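Local coordinates for protein mucin-like protocadherin (PDB 6OAE) that probably acts, through an extracellular region whose first two cadherin repeats form this chain, in calcium-dependent heterophilic adhesion with CDHR2 that controls microvillar packing, at residues K105-E110 with T118-T123; S152-S155 with L161-D164. All coordinates share one frame; numbering follows the deposited sequence.

Contact 1 of 2, residues K105-E110 with T118-T123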
loop_
_atom_site.group_PDB
_atom_site.type_symbol
_atom_site.label_atom_id
_atom_site.label_comp_id
_atom_site.label_asym_id
_atom_site.label_seq_id
_atom_site.Cartn_x
_atom_site.Cartn_y
_atom_site.Cartn_z
ATOM N N LYS A 105 -7.879 -13.896 19.044
ATOM C CA LYS A 105 -9.243 -13.352 19.247
ATOM C C LYS A 105 -10.227 -14.517 19.407
ATOM O O LYS A 105 -10.080 -15.497 18.639
ATOM C CB LYS A 105 -9.578 -12.513 18.012
ATOM C CG LYS A 105 -10.884 -11.751 18.045
ATOM C CD LYS A 105 -11.471 -11.489 16.662
ATOM C CE LYS A 105 -10.779 -10.391 15.891
ATOM N NZ LYS A 105 -11.558 -9.128 15.849
ATOM N N GLU A 106 -11.191 -14.396 20.331
ATOM C CA GLU A 106 -12.225 -15.432 20.586
ATOM C C GLU A 106 -13.605 -14.912 20.153
ATOM O O GLU A 106 -13.877 -13.724 20.352
ATOM C CB GLU A 106 -12.170 -15.838 22.061
ATOM C CG GLU A 106 -10.749 -16.119 22.528
ATOM C CD GLU A 106 -10.616 -17.099 23.678
ATOM O OE1 GLU A 106 -11.654 -17.422 24.301
ATOM O OE2 GLU A 106 -9.473 -17.542 23.946
ATOM N N ILE A 107 -14.423 -15.795 19.575
ATOM C CA ILE A 107 -15.837 -15.509 19.208
ATOM C C ILE A 107 -16.686 -16.637 19.799
ATOM O O ILE A 107 -16.339 -17.806 19.567
ATOM C CB ILE A 107 -16.044 -15.403 17.682
ATOM C CG1 ILE A 107 -15.298 -14.211 17.057
ATOM C CG2 ILE A 107 -17.544 -15.348 17.367
ATOM C CD1 ILE A 107 -13.796 -14.380 16.919
ATOM N N ARG A 108 -17.761 -16.301 20.500
ATOM C CA ARG A 108 -18.725 -17.302 21.009
ATOM C C ARG A 108 -19.843 -17.456 19.974
ATOM O O ARG A 108 -20.339 -16.432 19.444
ATOM C CB ARG A 108 -19.110 -16.929 22.442
ATOM C CG ARG A 108 -17.972 -17.279 23.389
ATOM C CD ARG A 108 -17.991 -16.607 24.717
ATOM N NE ARG A 108 -17.995 -15.169 24.623
ATOM C CZ ARG A 108 -16.964 -14.396 24.274
ATOM N NH1 ARG A 108 -15.781 -14.909 23.952
ATOM N NH2 ARG A 108 -17.132 -13.084 24.254
ATOM N N VAL A 109 -20.216 -18.698 19.679
ATOM C CA VAL A 109 -21.227 -19.031 18.638
ATOM C C VAL A 109 -22.232 -19.989 19.257
ATOM O O VAL A 109 -21.809 -21.039 19.795
ATOM C CB VAL A 109 -20.585 -19.662 17.391
ATOM C CG1 VAL A 109 -21.501 -19.533 16.183
ATOM C CG2 VAL A 109 -19.223 -19.078 17.076
ATOM N N GLU A 110 -23.515 -19.663 19.174
ATOM C CA GLU A 110 -24.572 -20.550 19.725
ATOM C C GLU A 110 -24.576 -21.858 18.941
ATOM O O GLU A 110 -24.424 -21.833 17.712
ATOM C CB GLU A 110 -25.916 -19.850 19.719
ATOM C CG GLU A 110 -26.008 -18.805 20.793
ATOM C CD GLU A 110 -27.383 -18.177 20.863
ATOM O OE1 GLU A 110 -28.373 -18.944 20.962
ATOM O OE2 GLU A 110 -27.464 -16.941 20.798
ATOM N N THR A 118 -23.334 -16.273 8.195
ATOM C CA THR A 118 -22.082 -15.536 8.489
ATOM C C THR A 118 -21.980 -15.460 10.009
ATOM O O THR A 118 -22.959 -15.003 10.627
ATOM C CB THR A 118 -22.052 -14.144 7.842
ATOM O OG1 THR A 118 -22.016 -14.334 6.437
ATOM C CG2 THR A 118 -20.847 -13.341 8.265
ATOM N N VAL A 119 -20.866 -15.895 10.601
ATOM C CA VAL A 119 -20.656 -15.853 12.078
ATOM C C VAL A 119 -19.662 -14.738 12.431
ATOM O O VAL A 119 -19.747 -14.202 13.556
ATOM C CB VAL A 119 -20.220 -17.242 12.588
ATOM C CG1 VAL A 119 -19.684 -17.219 14.001
ATOM C CG2 VAL A 119 -21.376 -18.238 12.483
ATOM N N ILE A 120 -18.720 -14.411 11.538
ATOM C CA ILE A 120 -17.802 -13.246 11.725
ATOM C C ILE A 120 -17.846 -12.463 10.420
ATOM O O ILE A 120 -17.504 -13.002 9.373
ATOM C CB ILE A 120 -16.364 -13.644 12.096
ATOM C CG1 ILE A 120 -16.315 -14.667 13.234
ATOM C CG2 ILE A 120 -15.571 -12.396 12.444
ATOM C CD1 ILE A 120 -14.914 -15.185 13.555
ATOM N N PRO A 121 -18.252 -11.181 10.433
ATOM C CA PRO A 121 -18.268 -10.391 9.216
ATOM C C PRO A 121 -16.831 -9.957 8.875
ATOM O O PRO A 121 -15.944 -9.937 9.747
ATOM C CB PRO A 121 -19.189 -9.228 9.596
ATOM C CG PRO A 121 -18.845 -9.002 11.048
ATOM C CD PRO A 121 -18.680 -10.398 11.608
ATOM N N GLU A 122 -16.642 -9.636 7.599
ATOM C CA GLU A 122 -15.372 -9.143 6.989
ATOM C C GLU A 122 -14.735 -8.055 7.882
ATOM O O GLU A 122 -13.507 -8.077 8.073
ATOM C CB GLU A 122 -15.703 -8.675 5.567
ATOM C CG GLU A 122 -14.555 -8.786 4.612
ATOM C CD GLU A 122 -14.832 -8.362 3.173
ATOM O OE1 GLU A 122 -13.888 -7.856 2.521
ATOM O OE2 GLU A 122 -15.961 -8.559 2.697
ATOM N N THR A 123 -15.535 -7.143 8.445
ATOM C CA THR A 123 -15.067 -5.989 9.270
ATOM C C THR A 123 -14.291 -6.444 10.524
ATOM O O THR A 123 -13.392 -5.694 10.978
ATOM C CB THR A 123 -16.249 -5.087 9.648
ATOM O OG1 THR A 123 -17.277 -5.908 10.203
ATOM C CG2 THR A 123 -16.801 -4.324 8.461
#
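Ile107 and Val109 of one edge strand meet Ile120 and Val119 of another, closing one margin of the beta sandwich in the second cadherin repeat. Strand 104-110 borders the four-stranded sheet and strand 118-120 the three-stranded one; no hydrogen bond passes between the two segments, and apolar side chains alone join them. Lys105, at the start, reaches past this seam: its NZ is hydrogen-bonded to Gln124 O, and its charge makes a cation-pi contact with Phe102. Two residues on, Ile107 points toward the opposing segment and crosses Ile120 at a slant, the two CD1 methyls 3.6 Å apart. The Ile120 chain is extended (chi2 175°), which carries its CD1 out to touch both CG1 and CD1 of Ile107. Arg108, between the two inward residues, has its CB directed away, as strand alternation demands, and its long polar chain suits that exposed face. Val109 then points inward again, toward Val119. Val119 and Ile120 can both serve the seam because a classic beta bulge sets the two of them opposite Leu161 of the neighbouring strand. Branched aliphatic side chains suit this place, since they pack methyl against methyl between the two sheets and need no polar partners. Valine meets valine tip to tip: Val119 CG1 touches both methyls of Val109, 3.6 Å from CG2 and 3.7 Å from CG1.

Contact 2 of 2, residues S152-S155 with L161-D164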
loop_
_atom_site.group_PDB
_atom_site.type_symbol
_atom_site.label_atom_id
_atom_site.label_comp_id
_atom_site.label_asym_id
_atom_site.label_seq_id
_atom_site.Cartn_x
_atom_site.Cartn_y
_atom_site.Cartn_z
ATOM N N SER A 152 -15.512 -21.850 7.126
ATOM C CA SER A 152 -14.678 -21.461 5.961
ATOM C C SER A 152 -14.857 -19.971 5.692
ATOM O O SER A 152 -15.856 -19.397 6.169
ATOM C CB SER A 152 -15.047 -22.303 4.761
ATOM O OG SER A 152 -16.382 -22.056 4.375
ATOM N N LEU A 153 -13.915 -19.374 4.973
ATOM C CA LEU A 153 -14.020 -17.974 4.522
ATOM C C LEU A 153 -14.934 -17.957 3.315
ATOM O O LEU A 153 -14.901 -18.932 2.513
ATOM C CB LEU A 153 -12.640 -17.448 4.160
ATOM C CG LEU A 153 -11.638 -17.392 5.303
ATOM C CD1 LEU A 153 -10.336 -16.829 4.790
ATOM C CD2 LEU A 153 -12.168 -16.546 6.456
ATOM N N VAL A 154 -15.726 -16.905 3.169
ATOM C CA VAL A 154 -16.606 -16.780 1.981
ATOM C C VAL A 154 -15.735 -16.786 0.719
ATOM O O VAL A 154 -16.099 -17.488 -0.261
ATOM C CB VAL A 154 -17.513 -15.535 2.071
ATOM C CG1 VAL A 154 -18.197 -15.248 0.745
ATOM C CG2 VAL A 154 -18.531 -15.713 3.174
ATOM N N SER A 155 -14.626 -16.060 0.724
ATOM C CA SER A 155 -13.622 -16.122 -0.369
ATOM C C SER A 155 -12.258 -15.641 0.109
ATOM O O SER A 155 -12.167 -14.996 1.175
ATOM C CB SER A 155 -14.050 -15.312 -1.592
ATOM O OG SER A 155 -13.669 -13.956 -1.429
ATOM N N LEU A 161 -16.419 -15.197 7.991
ATOM C CA LEU A 161 -16.379 -16.612 8.418
ATOM C C LEU A 161 -17.814 -17.138 8.396
ATOM O O LEU A 161 -18.692 -16.542 9.057
ATOM C CB LEU A 161 -15.738 -16.748 9.799
ATOM C CG LEU A 161 -15.316 -18.171 10.154
ATOM C CD1 LEU A 161 -14.186 -18.641 9.265
ATOM C CD2 LEU A 161 -14.919 -18.283 11.617
ATOM N N ARG A 162 -18.031 -18.200 7.639
ATOM C CA ARG A 162 -19.341 -18.841 7.437
ATOM C C ARG A 162 -19.385 -20.166 8.201
ATOM O O ARG A 162 -18.381 -20.900 8.182
ATOM C CB ARG A 162 -19.551 -19.007 5.930
ATOM C CG ARG A 162 -20.775 -19.832 5.550
ATOM C CD ARG A 162 -20.900 -20.019 4.046
ATOM N NE ARG A 162 -19.703 -20.696 3.583
ATOM C CZ ARG A 162 -19.068 -20.457 2.448
ATOM N NH1 ARG A 162 -19.511 -19.545 1.608
ATOM N NH2 ARG A 162 -17.961 -21.116 2.172
ATOM N N LEU A 163 -20.509 -20.471 8.852
ATOM C CA LEU A 163 -20.772 -21.816 9.417
ATOM C C LEU A 163 -21.231 -22.746 8.276
ATOM O O LEU A 163 -22.209 -22.412 7.569
ATOM C CB LEU A 163 -21.823 -21.728 10.526
ATOM C CG LEU A 163 -22.181 -23.049 11.181
ATOM C CD1 LEU A 163 -21.019 -23.614 11.989
ATOM C CD2 LEU A 163 -23.401 -22.885 12.072
ATOM N N ASP A 164 -20.561 -23.875 8.114
ATOM C CA ASP A 164 -20.818 -24.826 7.001
ATOM C C ASP A 164 -21.516 -26.099 7.444
ATOM O O ASP A 164 -22.060 -26.774 6.572
ATOM C CB ASP A 164 -19.506 -25.213 6.355
ATOM C CG ASP A 164 -18.831 -24.007 5.752
ATOM O OD1 ASP A 164 -19.562 -23.179 5.132
ATOM O OD2 ASP A 164 -17.602 -23.907 5.911
HETATM O O HOH W 1 -17.224 -19.897 -0.292
#
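Ser152 and Arg162 form an antiparallel hydrogen-bonded pair in the beta hairpin of strands 151-155 and 158-163, with Arg162 N to Ser152 O the shorter and straighter bond (2.9 Å, 175°) and Ser152 N to Arg162 O the longer at 3.2 Å. On the face that carries these two side chains, a small polar network ties the strands together. Ser152 OG, placed between its own backbone N and carbonyl carbon (chi1 64°), gives its proton to Asp164 OD2 at 2.7 Å and receives one from Arg162 NH2 at 2.9 Å, so one hydroxyl serves both charged groups. A serine suits the spot, being short and able to donate and accept at once. Asp164 spends its two oxygens separately, each through a syn lone pair: OD2 on the serine, OD1 on Arg162 NE in a 2.9 Å salt bridge. The arginine reaches back to them because its chain bends at chi3 (60°), and NH2 also donates to a water that in turn bonds Val154 O, where the strand turns a corner. A leucine in place of Arg162 would probably leave the Asp164 carboxylate without its ionic mate, deprive Ser152 OG of a donor and break the water link to Val154. The other face is apolar. Here the non-hydrogen-bonded pair Leu153 and Leu161 meets through CD2 and CD1, 4.0 Å apart, while Leu161 CD1 also lies against Ser152 O. Both leucines pack inward on Leu140 of strand 137-142, in the opposing sheet, with Leu153 also touching Tyr138; on the flank away from 151-155, strand 158-163 is paired with strand 118-120, whose Ile120 touches Leu161.

Contacts 1 and 2 follow one another along the chain, their centres 10 Å apart, and share the three-stranded sheet of the second cadherin repeat. Strand 158-163 is the common middle strand: Leu161 O lies 2.7 Å from Val119 N and Leu161 N 2.8 Å from Ile120 O, both probable hydrogen bonds, so the bulged strand of contact 1 is bonded directly to the hairpin of contact 2. Val119 CG2 adds a packing contact to Leu163 CB at 4.0 Å. Contact 1 joins this sheet to its partner sheet, whereas contact 2 pairs strands within it. Neither supplies a calcium ligand; the ions sit at the junction between the two repeats.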